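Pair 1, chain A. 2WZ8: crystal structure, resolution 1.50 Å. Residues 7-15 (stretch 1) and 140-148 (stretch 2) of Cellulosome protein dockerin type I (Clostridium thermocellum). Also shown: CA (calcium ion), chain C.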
# COMPACT_ATOMS: atom_id res chain seq x y z
N THR A 7 17.51 -3.52 0.33
CA THR A 7 16.35 -3.68 1.27
C THR A 7 16.75 -3.62 2.72
O THR A 7 17.61 -4.37 3.20
CB THR A 7 15.61 -5.01 1.05
OG1 THR A 7 14.62 -4.83 0.04
CG2 THR A 7 14.92 -5.47 2.36
N ILE A 8 16.07 -2.73 3.44
CA ILE A 8 16.35 -2.58 4.85
C ILE A 8 15.26 -3.18 5.72
O ILE A 8 15.54 -3.66 6.82
CB ILE A 8 16.79 -1.15 5.23
CG1 ILE A 8 15.90 -0.51 6.27
CG2 ILE A 8 17.03 -0.26 4.00
CD1 ILE A 8 16.54 0.71 6.76
N ASN A 9 14.05 -3.26 5.17
CA ASN A 9 12.93 -3.98 5.85
C ASN A 9 11.77 -4.32 4.85
O ASN A 9 11.50 -3.59 3.91
CB ASN A 9 12.43 -3.16 7.07
CG ASN A 9 13.32 -3.33 8.35
OD1 ASN A 9 13.57 -4.46 8.76
ND2 ASN A 9 13.75 -2.22 8.98
N VAL A 10 11.14 -5.48 5.02
CA VAL A 10 9.88 -5.87 4.32
C VAL A 10 8.74 -5.98 5.30
O VAL A 10 8.91 -6.50 6.40
CB VAL A 10 10.03 -7.20 3.58
CG1 VAL A 10 8.74 -7.63 2.93
CG2 VAL A 10 11.23 -7.10 2.57
N TYR A 11 7.59 -5.46 4.90
CA TYR A 11 6.37 -5.46 5.71
C TYR A 11 5.18 -5.96 4.90
O TYR A 11 4.80 -5.38 3.88
CB TYR A 11 6.06 -4.06 6.24
CG TYR A 11 7.23 -3.42 6.95
CD1 TYR A 11 7.41 -3.60 8.31
CD2 TYR A 11 8.19 -2.70 6.26
CE1 TYR A 11 8.51 -3.03 8.98
CE2 TYR A 11 9.30 -2.15 6.92
CZ TYR A 11 9.43 -2.30 8.27
OH TYR A 11 10.54 -1.76 8.91
N GLU A 12 4.60 -7.04 5.39
CA GLU A 12 3.39 -7.58 4.77
C GLU A 12 2.22 -6.65 5.05
O GLU A 12 2.07 -6.15 6.17
CB GLU A 12 3.08 -8.97 5.28
CG GLU A 12 4.10 -10.00 4.86
CD GLU A 12 4.10 -10.39 3.37
OE1 GLU A 12 3.18 -9.99 2.62
OE2 GLU A 12 5.06 -11.12 2.97
N ALA A 13 1.36 -6.46 4.06
CA ALA A 13 0.18 -5.62 4.27
C ALA A 13 -0.70 -6.17 5.42
O ALA A 13 -1.28 -5.44 6.22
CB ALA A 13 -0.61 -5.54 2.97
N GLU A 14 -0.80 -7.49 5.47
CA GLU A 14 -1.63 -8.21 6.44
C GLU A 14 -0.98 -8.38 7.82
O GLU A 14 -1.56 -8.98 8.71
CB GLU A 14 -1.97 -9.60 5.92
CG GLU A 14 -0.76 -10.54 5.73
CD GLU A 14 -0.07 -10.47 4.36
OE1 GLU A 14 -0.22 -9.44 3.64
OE2 GLU A 14 0.62 -11.44 3.99
N ASP A 15 0.23 -7.86 7.97
CA ASP A 15 0.93 -7.95 9.27
C ASP A 15 -0.03 -7.52 10.38
O ASP A 15 -0.68 -6.48 10.26
CB ASP A 15 2.15 -7.02 9.24
CG ASP A 15 3.04 -7.12 10.46
OD1 ASP A 15 2.58 -7.33 11.57
OD2 ASP A 15 4.24 -6.90 10.29
N ASN A 140 -5.09 -3.51 -4.60
CA ASN A 140 -4.89 -4.45 -3.48
C ASN A 140 -3.39 -4.47 -3.16
O ASN A 140 -2.56 -4.56 -4.06
CB ASN A 140 -5.39 -5.84 -3.84
CG ASN A 140 -6.87 -5.91 -4.01
OD1 ASN A 140 -7.59 -4.98 -3.65
ND2 ASN A 140 -7.34 -7.02 -4.54
N ILE A 141 -3.05 -4.39 -1.88
CA ILE A 141 -1.66 -4.29 -1.44
C ILE A 141 -1.24 -5.59 -0.78
O ILE A 141 -1.89 -6.07 0.14
CB ILE A 141 -1.40 -3.10 -0.53
CG1 ILE A 141 -1.92 -1.80 -1.16
CG2 ILE A 141 0.09 -3.02 -0.12
CD1 ILE A 141 -1.20 -1.32 -2.31
N ASP A 142 -0.16 -6.17 -1.31
CA ASP A 142 0.40 -7.44 -0.81
C ASP A 142 1.42 -7.22 0.33
O ASP A 142 1.36 -7.81 1.42
CB ASP A 142 1.01 -8.20 -1.98
CG ASP A 142 1.55 -9.56 -1.62
OD1 ASP A 142 1.35 -10.03 -0.47
OD2 ASP A 142 2.11 -10.21 -2.54
N LYS A 143 2.39 -6.37 0.03
CA LYS A 143 3.49 -6.02 0.93
C LYS A 143 4.20 -4.78 0.41
O LYS A 143 3.97 -4.35 -0.71
CB LYS A 143 4.50 -7.18 1.07
CG LYS A 143 5.14 -7.59 -0.20
CD LYS A 143 6.32 -8.52 0.03
CE LYS A 143 6.88 -9.10 -1.24
NZ LYS A 143 8.13 -9.92 -1.05
N ILE A 144 5.03 -4.21 1.26
CA ILE A 144 5.99 -3.17 0.90
C ILE A 144 7.39 -3.54 1.36
O ILE A 144 7.57 -4.34 2.28
CB ILE A 144 5.57 -1.77 1.44
CG1 ILE A 144 5.72 -1.68 2.96
CG2 ILE A 144 4.14 -1.35 0.98
CD1 ILE A 144 5.45 -0.30 3.51
N ALA A 145 8.37 -2.96 0.69
CA ALA A 145 9.75 -3.05 1.10
C ALA A 145 10.38 -1.69 1.08
O ALA A 145 10.06 -0.88 0.21
CB ALA A 145 10.52 -4.01 0.18
N ILE A 146 11.26 -1.45 2.03
CA ILE A 146 11.95 -0.16 2.11
C ILE A 146 13.41 -0.39 1.81
O ILE A 146 14.06 -1.23 2.44
CB ILE A 146 11.82 0.45 3.53
CG1 ILE A 146 10.35 0.65 3.90
CG2 ILE A 146 12.60 1.77 3.66
CD1 ILE A 146 9.64 1.72 3.08
N ALA A 147 13.90 0.34 0.82
CA ALA A 147 15.31 0.28 0.42
C ALA A 147 15.97 1.67 0.52
O ALA A 147 15.38 2.69 0.13
CB ALA A 147 15.33 -0.24 -0.99
N ALA A 148 17.17 1.69 1.11
CA ALA A 148 17.95 2.95 1.30
C ALA A 148 18.50 3.49 0.01
O ALA A 148 18.80 4.70 -0.04
CB ALA A 148 19.14 2.78 2.36
CA CA C . 1.09 -10.33 1.74
O HOH W 1 18.39 -0.99 0.97

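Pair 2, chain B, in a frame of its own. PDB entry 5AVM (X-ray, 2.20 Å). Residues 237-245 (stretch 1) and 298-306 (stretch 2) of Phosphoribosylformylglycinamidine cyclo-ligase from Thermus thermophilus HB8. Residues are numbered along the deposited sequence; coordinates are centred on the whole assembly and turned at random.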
# COMPACT_ATOMS: atom_id res chain seq x y z
N GLU B 237 -28.49 13.19 -9.64
CA GLU B 237 -28.69 12.25 -8.54
C GLU B 237 -28.10 10.87 -8.83
O GLU B 237 -28.58 10.15 -9.71
CB GLU B 237 -30.19 12.09 -8.23
CG GLU B 237 -30.48 11.18 -7.03
CD GLU B 237 -31.98 10.92 -6.81
OE1 GLU B 237 -32.32 10.31 -5.77
OE2 GLU B 237 -32.81 11.30 -7.66
N LEU B 238 -27.06 10.51 -8.08
CA LEU B 238 -26.42 9.21 -8.21
C LEU B 238 -26.67 8.44 -6.92
O LEU B 238 -26.58 9.02 -5.84
CB LEU B 238 -24.91 9.37 -8.40
CG LEU B 238 -24.35 9.75 -9.78
CD1 LEU B 238 -24.72 8.68 -10.78
CD2 LEU B 238 -24.89 11.10 -10.22
N HIS B 239 -27.00 7.16 -7.03
CA HIS B 239 -27.26 6.35 -5.84
C HIS B 239 -26.06 5.51 -5.44
O HIS B 239 -25.58 5.58 -4.30
CB HIS B 239 -28.45 5.42 -6.06
CG HIS B 239 -29.76 6.14 -6.14
ND1 HIS B 239 -30.96 5.47 -6.22
CD2 HIS B 239 -30.05 7.46 -6.15
CE1 HIS B 239 -31.94 6.36 -6.27
NE2 HIS B 239 -31.42 7.57 -6.23
N ALA B 240 -25.57 4.70 -6.37
CA ALA B 240 -24.43 3.85 -6.13
C ALA B 240 -23.59 3.79 -7.40
O ALA B 240 -23.93 4.39 -8.41
CB ALA B 240 -24.88 2.45 -5.73
N ALA B 241 -22.48 3.06 -7.34
CA ALA B 241 -21.61 2.94 -8.49
C ALA B 241 -20.68 1.76 -8.26
O ALA B 241 -20.35 1.44 -7.11
CB ALA B 241 -20.79 4.22 -8.70
N ALA B 242 -20.29 1.11 -9.34
CA ALA B 242 -19.41 -0.03 -9.24
C ALA B 242 -18.29 0.10 -10.23
O ALA B 242 -18.52 0.41 -11.39
CB ALA B 242 -20.19 -1.31 -9.50
N HIS B 243 -17.07 -0.10 -9.75
CA HIS B 243 -15.91 -0.07 -10.61
C HIS B 243 -15.77 -1.55 -10.94
O HIS B 243 -15.70 -2.37 -10.02
CB HIS B 243 -14.68 0.42 -9.85
CG HIS B 243 -13.49 0.65 -10.72
ND1 HIS B 243 -12.20 0.62 -10.24
CD2 HIS B 243 -13.39 0.93 -12.05
CE1 HIS B 243 -11.36 0.87 -11.23
NE2 HIS B 243 -12.06 1.06 -12.34
N ILE B 244 -15.79 -1.89 -12.22
CA ILE B 244 -15.70 -3.29 -12.66
C ILE B 244 -14.24 -3.73 -12.81
O ILE B 244 -13.62 -3.57 -13.87
CB ILE B 244 -16.45 -3.51 -14.00
CG1 ILE B 244 -17.87 -2.96 -13.87
CG2 ILE B 244 -16.47 -5.00 -14.35
CD1 ILE B 244 -18.59 -3.40 -12.59
N THR B 245 -13.73 -4.29 -11.72
CA THR B 245 -12.37 -4.75 -11.63
C THR B 245 -12.34 -6.27 -11.47
O THR B 245 -13.17 -6.96 -12.06
CB THR B 245 -11.67 -4.06 -10.45
OG1 THR B 245 -12.45 -4.23 -9.26
CG2 THR B 245 -11.51 -2.56 -10.73
N LEU B 298 -17.43 -2.75 -19.64
CA LEU B 298 -18.09 -2.07 -18.53
C LEU B 298 -17.02 -1.53 -17.59
O LEU B 298 -16.59 -2.23 -16.68
CB LEU B 298 -19.01 -3.04 -17.79
CG LEU B 298 -20.11 -3.69 -18.65
CD1 LEU B 298 -20.74 -4.83 -17.91
CD2 LEU B 298 -21.14 -2.64 -19.02
N GLY B 299 -16.59 -0.29 -17.81
CA GLY B 299 -15.56 0.31 -16.97
C GLY B 299 -16.11 0.65 -15.60
O GLY B 299 -15.43 0.48 -14.59
N MET B 300 -17.34 1.14 -15.57
CA MET B 300 -18.02 1.49 -14.33
C MET B 300 -19.52 1.43 -14.56
O MET B 300 -19.99 1.77 -15.64
CB MET B 300 -17.65 2.91 -13.87
CG MET B 300 -16.38 3.00 -13.06
SD MET B 300 -16.38 4.44 -11.98
CE MET B 300 -17.52 3.92 -10.74
N VAL B 301 -20.26 0.98 -13.56
CA VAL B 301 -21.71 0.91 -13.67
C VAL B 301 -22.30 1.87 -12.64
O VAL B 301 -21.91 1.86 -11.48
CB VAL B 301 -22.26 -0.52 -13.41
CG1 VAL B 301 -23.78 -0.53 -13.58
CG2 VAL B 301 -21.61 -1.53 -14.35
N LEU B 302 -23.24 2.70 -13.09
CA LEU B 302 -23.89 3.66 -12.21
C LEU B 302 -25.34 3.25 -11.94
O LEU B 302 -26.07 2.85 -12.85
CB LEU B 302 -23.85 5.05 -12.84
CG LEU B 302 -22.59 5.91 -12.65
CD1 LEU B 302 -21.34 5.09 -12.81
CD2 LEU B 302 -22.60 7.05 -13.65
N VAL B 303 -25.74 3.35 -10.68
CA VAL B 303 -27.10 3.02 -10.28
C VAL B 303 -27.72 4.35 -9.85
O VAL B 303 -27.27 4.97 -8.89
CB VAL B 303 -27.11 2.03 -9.11
CG1 VAL B 303 -28.52 1.52 -8.88
CG2 VAL B 303 -26.16 0.88 -9.40
N LEU B 304 -28.75 4.77 -10.56
CA LEU B 304 -29.41 6.04 -10.27
C LEU B 304 -30.83 6.07 -10.84
O LEU B 304 -31.18 5.23 -11.68
CB LEU B 304 -28.58 7.18 -10.89
CG LEU B 304 -28.09 7.04 -12.35
CD1 LEU B 304 -29.23 6.71 -13.29
CD2 LEU B 304 -27.45 8.34 -12.78
N PRO B 305 -31.66 7.03 -10.38
CA PRO B 305 -33.04 7.14 -10.87
C PRO B 305 -33.06 7.19 -12.41
O PRO B 305 -32.09 7.63 -13.02
CB PRO B 305 -33.52 8.44 -10.24
CG PRO B 305 -32.83 8.42 -8.92
CD PRO B 305 -31.42 7.99 -9.30
N GLN B 306 -34.15 6.74 -13.02
CA GLN B 306 -34.23 6.74 -14.48
C GLN B 306 -34.00 8.11 -15.12
O GLN B 306 -33.30 8.21 -16.12
CB GLN B 306 -35.58 6.18 -14.94
CG GLN B 306 -35.69 6.03 -16.45
CD GLN B 306 -34.80 4.92 -17.00
OE1 GLN B 306 -34.25 5.05 -18.10
NE2 GLN B 306 -34.68 3.83 -16.26
O HOH W 2 -13.12 -0.72 -15.07

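The sharpest difference lies where Glu A12 matches His B243 and Asp A142 matches Gly B299. In pair 1 a calcium ion ties the two stretches together here. It is bound by Glu A12 OE1 at 2.3 Å, Asp A142 OD1 at 2.2 Å and Asp A142 O at 2.5 Å. Glu A14 adds OE1 and OE2, each 2.5 Å from the ion, and two further ligand atoms come from elsewhere in the structure. The metal lets Glu A12 OE1 and Asp A142 O sit 3.1 Å apart, although neither carries a proton to share. Pair 2 has no metal here. The His B243 ring instead meets Gly B299 O at its edge, with CD2 3.3 Å from that oxygen.

The backbones are alike, at the calcium site too. Fourteen central residues superpose with an RMSD of 0.6 Å. Each pair joins two antiparallel strands whose axes approach to 4.7 Å. Asn A9 and Ile A146 form a hydrogen-bonded bridge, with Ile A146 N to Asn A9 O at 2.9 Å; the return bond, Asn A9 N to Ile A146 O, is weak at 3.4 Å. Their counterparts, Ala B240 and Val B303, bond in both directions, N to O, at 3.1 Å. Tyr A11 and Ile A144 match Ala B242 and Val B301, again bonded both ways. In both pairs the residue before the first bridge also donates to the same carbonyl: Ile A8 N to Ile A146 O at 2.7 Å, and His B239 N to Val B303 O at 2.9 Å.

At the far end from the calcium, Ile A8 matches His B239. Ile A8 CG2 packs on Ala A148 CB at 4.0 Å. His B239 offers a ring face to Pro B305, whose CD lies 3.5 Å from the centroid of the His B239 ring. His B239 NE2 also donates to Glu B237 OE1 at 2.9 Å, which helps hold the ring in place.

On the face of Tyr A11, pair 1 sets the large tyrosine beside Ile A144 and Ile A146. Tyr A11 CB lies 4.1 Å from Ile A144 CG1, and the ring edge meets Ile A146 CG1. Pair 2 has the smaller Ala B242 there. Its CB is 4.5 Å from Val B301 CB, while Ile B244 CD1 reaches Val B301 CG2 at 4.0 Å.

On the other face, Val A10 CG2 meets Ala A145 CB at 4.0 Å. Pair 2 reverses the sizes: the small Ala B241 puts its CB 4.2 Å from CD1 of the larger Leu B302.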